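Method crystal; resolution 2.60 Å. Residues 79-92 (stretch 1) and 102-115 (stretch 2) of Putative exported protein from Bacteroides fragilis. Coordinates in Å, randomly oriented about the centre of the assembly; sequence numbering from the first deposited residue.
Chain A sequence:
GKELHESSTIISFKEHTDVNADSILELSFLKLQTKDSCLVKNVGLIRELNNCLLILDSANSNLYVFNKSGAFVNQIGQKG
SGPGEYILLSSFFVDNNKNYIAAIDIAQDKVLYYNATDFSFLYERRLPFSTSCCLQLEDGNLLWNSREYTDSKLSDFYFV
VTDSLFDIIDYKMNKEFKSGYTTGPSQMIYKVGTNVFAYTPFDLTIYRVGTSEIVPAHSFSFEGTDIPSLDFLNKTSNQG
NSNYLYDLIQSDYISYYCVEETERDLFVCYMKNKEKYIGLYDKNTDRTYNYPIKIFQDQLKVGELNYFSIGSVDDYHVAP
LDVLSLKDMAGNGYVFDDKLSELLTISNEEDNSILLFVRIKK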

# COMPACT_ATOMS: atom_id res chain seq x y z
N LYS A 79 9.07 -2.44 17.77
CA LYS A 79 9.95 -3.32 17.00
C LYS A 79 9.31 -4.67 16.81
O LYS A 79 8.61 -5.16 17.70
CB LYS A 79 11.31 -3.52 17.66
CG LYS A 79 12.11 -2.24 17.80
CD LYS A 79 13.61 -2.49 17.89
CE LYS A 79 14.21 -2.87 16.53
NZ LYS A 79 15.70 -2.91 16.50
N GLY A 80 9.57 -5.28 15.65
CA GLY A 80 9.05 -6.61 15.32
C GLY A 80 8.79 -6.79 13.84
O GLY A 80 8.80 -5.82 13.08
N SER A 81 8.53 -8.04 13.44
CA SER A 81 8.28 -8.42 12.03
C SER A 81 6.82 -8.44 11.56
O SER A 81 6.57 -8.72 10.39
CB SER A 81 8.92 -9.79 11.75
OG SER A 81 8.27 -10.81 12.49
N GLY A 82 5.86 -8.16 12.45
CA GLY A 82 4.44 -8.19 12.10
C GLY A 82 3.96 -6.92 11.40
O GLY A 82 4.77 -6.02 11.10
N PRO A 83 2.65 -6.84 11.11
CA PRO A 83 2.12 -5.61 10.52
C PRO A 83 2.11 -4.51 11.57
O PRO A 83 1.73 -4.76 12.71
CB PRO A 83 0.71 -6.00 10.07
CG PRO A 83 0.69 -7.49 10.07
CD PRO A 83 1.61 -7.88 11.18
N GLY A 84 2.57 -3.31 11.20
CA GLY A 84 2.68 -2.18 12.12
C GLY A 84 3.95 -2.16 12.98
O GLY A 84 4.13 -1.23 13.77
N GLU A 85 4.81 -3.18 12.82
CA GLU A 85 6.06 -3.33 13.56
C GLU A 85 7.23 -3.12 12.59
O GLU A 85 7.08 -3.36 11.39
CB GLU A 85 6.11 -4.71 14.20
CG GLU A 85 4.93 -5.04 15.12
CD GLU A 85 4.91 -6.48 15.63
OE1 GLU A 85 5.70 -7.33 15.18
OE2 GLU A 85 4.04 -6.78 16.48
N TYR A 86 8.38 -2.71 13.12
CA TYR A 86 9.58 -2.37 12.30
C TYR A 86 10.92 -2.91 12.83
O TYR A 86 11.05 -3.16 14.01
CB TYR A 86 9.69 -0.85 12.14
CG TYR A 86 9.43 -0.00 13.39
CD1 TYR A 86 10.31 -0.02 14.49
CD2 TYR A 86 8.31 0.84 13.48
CE1 TYR A 86 10.06 0.74 15.63
CE2 TYR A 86 8.07 1.62 14.61
CZ TYR A 86 8.96 1.56 15.69
OH TYR A 86 8.77 2.29 16.84
N ILE A 87 11.91 -3.06 11.93
CA ILE A 87 13.27 -3.55 12.28
C ILE A 87 14.31 -2.44 12.19
O ILE A 87 15.10 -2.30 13.13
CB ILE A 87 13.71 -4.80 11.44
CG1 ILE A 87 13.20 -6.10 12.07
CG2 ILE A 87 15.23 -4.99 11.41
CD1 ILE A 87 11.70 -6.21 12.22
N LEU A 88 14.35 -1.72 11.08
CA LEU A 88 15.36 -0.68 10.86
C LEU A 88 14.84 0.56 10.10
O LEU A 88 14.77 0.58 8.87
CB LEU A 88 16.59 -1.27 10.15
CG LEU A 88 17.87 -0.41 10.18
CD1 LEU A 88 18.49 -0.36 11.57
CD2 LEU A 88 18.88 -0.93 9.17
N LEU A 89 14.49 1.58 10.88
CA LEU A 89 14.01 2.86 10.39
C LEU A 89 15.16 3.77 9.98
O LEU A 89 16.10 3.95 10.74
CB LEU A 89 13.15 3.55 11.46
CG LEU A 89 11.63 3.30 11.46
CD1 LEU A 89 11.27 1.88 11.10
CD2 LEU A 89 11.00 3.73 12.78
N SER A 90 15.06 4.33 8.78
CA SER A 90 16.00 5.30 8.24
C SER A 90 15.45 6.72 8.30
O SER A 90 16.22 7.66 8.42
CB SER A 90 16.32 4.96 6.79
OG SER A 90 15.12 4.85 6.05
N SER A 91 14.13 6.88 8.21
CA SER A 91 13.50 8.20 8.21
C SER A 91 11.98 8.13 8.42
O SER A 91 11.39 7.06 8.49
CB SER A 91 13.77 8.89 6.86
OG SER A 91 13.28 10.21 6.85
N PHE A 92 11.37 9.31 8.54
CA PHE A 92 9.91 9.45 8.61
C PHE A 92 9.49 10.87 8.20
O PHE A 92 10.33 11.74 8.00
CB PHE A 92 9.37 9.09 10.01
CG PHE A 92 9.81 10.05 11.09
CD1 PHE A 92 11.03 9.90 11.73
CD2 PHE A 92 8.99 11.12 11.47
CE1 PHE A 92 11.44 10.79 12.72
CE2 PHE A 92 9.39 12.02 12.45
CZ PHE A 92 10.62 11.85 13.09
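Stretch 2 (102-115) AAIDIAQDKVLYYN

How does stretch 2 run relative to stretch 1? It forms a hairpin of its own, strand 102-105 turning through 106-109 into strand 110-115, and its first strand lies beside strand 89-92. The two N-to-C directions differ by 157°, so the pairing is antiparallel, with the axes 4.7 Å apart at their closest. Leu 89 faces Asp 105 at a CA-CA distance of 4.5 Å, and Phe 92 faces Ala 103 at 4.1 Å between CA atoms. Three backbone bonds stitch this edge: Ile 106 N to Leu 88 O at 2.9 Å, Ser 90 N to Ile 104 O at 3.2 Å, and Ile 104 N to Ser 91 O at 3.0 Å, the last almost straight.

What fills the space on the face shared by Leu 89, Phe 92, Ala 103 and Asp 105? Ala 103 is the low point, its lone methyl leaving room for larger neighbours. Leu 89 CD2 comes to 4.1 Å from Ala 103 CB, and Phe 92 CB also lies 4.1 Å from Ala 103 CB, while the end of the phenylalanine side chain leads away. Leu 89 CD1 reaches back to Asp 105 CB at 4.0 Å.

How does the hairpin turn meet the loop before the strand? Asp 105 reaches across with its carboxylate: OD2 accepts from Ile 87 N at 3.1 Å and OD1 from Leu 88 N at 2.9 Å, so two successive amides are held by one side chain. Asp 105 also braces its own turn, its OD1 accepting from Ala 107 N at 3.2 Å and its OD2 from Gln 108 NE2 at 3.0 Å. Beside this polar grip, the small bump of Ala 107 CB fits against Ile 87 CG2 at 3.4 Å and Leu 88 CB at 3.6 Å.

Where do the long side chains of the second strand go? Lys 110, Leu 112 and Tyr 114 all point toward stretch 1, whose type II turn from Gly 82 to Glu 85 offers carbonyl oxygens to Lys 110 and Tyr 114. The extended Lys 110 brings NZ to Glu 85 O at 2.8 Å, a hydrogen bond, and Tyr 114 OH donates to Gly 84 O at 2.7 Å. Between these polar tips, Leu 112 CD2 packs against the backbone, 3.5 Å from Gly 84 C and 3.4 Å from Glu 85 O. The Tyr 114 hydroxyl also meets the edge of the Tyr 86 ring, its OH 3.4 Å from Tyr 86 CD2.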

# COMPACT_ATOMS: atom_id res chain seq x y z
N ALA A 102 4.42 8.74 8.54
CA ALA A 102 4.87 7.64 7.69
C ALA A 102 6.35 7.37 7.94
O ALA A 102 7.18 8.20 7.58
CB ALA A 102 4.65 8.00 6.23
N ALA A 103 6.65 6.22 8.54
CA ALA A 103 8.03 5.80 8.81
C ALA A 103 8.48 4.76 7.76
O ALA A 103 7.69 3.88 7.38
CB ALA A 103 8.14 5.23 10.20
N ILE A 104 9.74 4.88 7.32
CA ILE A 104 10.36 4.02 6.30
C ILE A 104 11.28 2.97 6.95
O ILE A 104 12.32 3.33 7.51
CB ILE A 104 11.19 4.84 5.28
CG1 ILE A 104 10.28 5.83 4.54
CG2 ILE A 104 11.91 3.93 4.27
CD1 ILE A 104 11.01 6.81 3.64
N ASP A 105 10.90 1.70 6.82
CA ASP A 105 11.66 0.56 7.33
C ASP A 105 12.48 -0.02 6.17
O ASP A 105 11.92 -0.73 5.32
CB ASP A 105 10.69 -0.48 7.92
CG ASP A 105 11.40 -1.65 8.60
OD1 ASP A 105 12.64 -1.70 8.68
OD2 ASP A 105 10.68 -2.55 9.09
N ILE A 106 13.78 0.30 6.12
CA ILE A 106 14.71 -0.24 5.09
C ILE A 106 15.09 -1.72 5.25
O ILE A 106 15.60 -2.33 4.31
CB ILE A 106 16.01 0.60 4.92
CG1 ILE A 106 16.84 0.70 6.23
CG2 ILE A 106 15.66 1.97 4.37
CD1 ILE A 106 18.24 1.27 6.06
N ALA A 107 14.85 -2.29 6.43
CA ALA A 107 15.14 -3.69 6.68
C ALA A 107 14.10 -4.59 6.04
O ALA A 107 14.45 -5.60 5.43
CB ALA A 107 15.23 -3.97 8.17
N GLN A 108 12.82 -4.23 6.21
CA GLN A 108 11.68 -5.02 5.69
C GLN A 108 11.04 -4.47 4.40
O GLN A 108 10.02 -5.02 3.95
CB GLN A 108 10.65 -5.21 6.80
CG GLN A 108 11.23 -6.01 7.96
CD GLN A 108 10.21 -6.35 9.03
OE1 GLN A 108 10.00 -7.53 9.33
NE2 GLN A 108 9.58 -5.34 9.62
N ASP A 109 11.64 -3.44 3.78
CA ASP A 109 11.18 -2.85 2.51
C ASP A 109 9.71 -2.44 2.53
O ASP A 109 8.93 -2.82 1.65
CB ASP A 109 11.50 -3.78 1.33
CG ASP A 109 12.98 -3.85 1.04
OD1 ASP A 109 13.52 -2.83 0.56
OD2 ASP A 109 13.58 -4.93 1.27
N LYS A 110 9.36 -1.68 3.57
CA LYS A 110 8.00 -1.18 3.75
C LYS A 110 7.93 0.22 4.38
O LYS A 110 8.89 0.70 4.98
CB LYS A 110 7.15 -2.17 4.54
CG LYS A 110 7.72 -2.59 5.89
CD LYS A 110 6.66 -3.33 6.71
CE LYS A 110 7.21 -3.79 8.05
NZ LYS A 110 6.18 -4.35 8.97
N VAL A 111 6.77 0.84 4.21
CA VAL A 111 6.42 2.15 4.73
C VAL A 111 5.29 1.90 5.71
O VAL A 111 4.31 1.24 5.33
CB VAL A 111 5.86 3.08 3.61
CG1 VAL A 111 5.61 4.48 4.15
CG2 VAL A 111 6.82 3.14 2.44
N LEU A 112 5.38 2.41 6.93
CA LEU A 112 4.32 2.22 7.94
C LEU A 112 3.69 3.56 8.25
O LEU A 112 4.41 4.52 8.56
CB LEU A 112 4.85 1.55 9.21
CG LEU A 112 5.58 0.22 8.94
CD1 LEU A 112 7.09 0.41 8.83
CD2 LEU A 112 5.27 -0.80 10.02
N TYR A 113 2.36 3.62 8.16
CA TYR A 113 1.57 4.82 8.40
C TYR A 113 0.90 4.70 9.77
O TYR A 113 0.22 3.72 10.04
CB TYR A 113 0.52 5.01 7.30
CG TYR A 113 1.13 5.24 5.94
CD1 TYR A 113 1.64 4.17 5.18
CD2 TYR A 113 1.21 6.53 5.39
CE1 TYR A 113 2.21 4.39 3.93
CE2 TYR A 113 1.79 6.76 4.15
CZ TYR A 113 2.29 5.69 3.42
OH TYR A 113 2.86 5.90 2.19
N TYR A 114 1.14 5.70 10.62
CA TYR A 114 0.54 5.83 11.94
C TYR A 114 -0.26 7.13 11.98
O TYR A 114 -0.05 8.03 11.17
CB TYR A 114 1.63 5.85 13.01
CG TYR A 114 2.50 4.61 13.05
CD1 TYR A 114 2.14 3.50 13.83
CD2 TYR A 114 3.69 4.55 12.33
CE1 TYR A 114 2.95 2.36 13.87
CE2 TYR A 114 4.50 3.41 12.38
CZ TYR A 114 4.13 2.33 13.14
OH TYR A 114 4.93 1.23 13.16
N ASN A 115 -1.19 7.22 12.94
CA ASN A 115 -2.05 8.40 13.13
C ASN A 115 -1.22 9.54 13.72
O ASN A 115 -0.50 9.33 14.71
CB ASN A 115 -3.21 8.06 14.08
CG ASN A 115 -4.30 9.11 14.11
OD1 ASN A 115 -4.11 10.18 14.67
ND2 ASN A 115 -5.47 8.78 13.58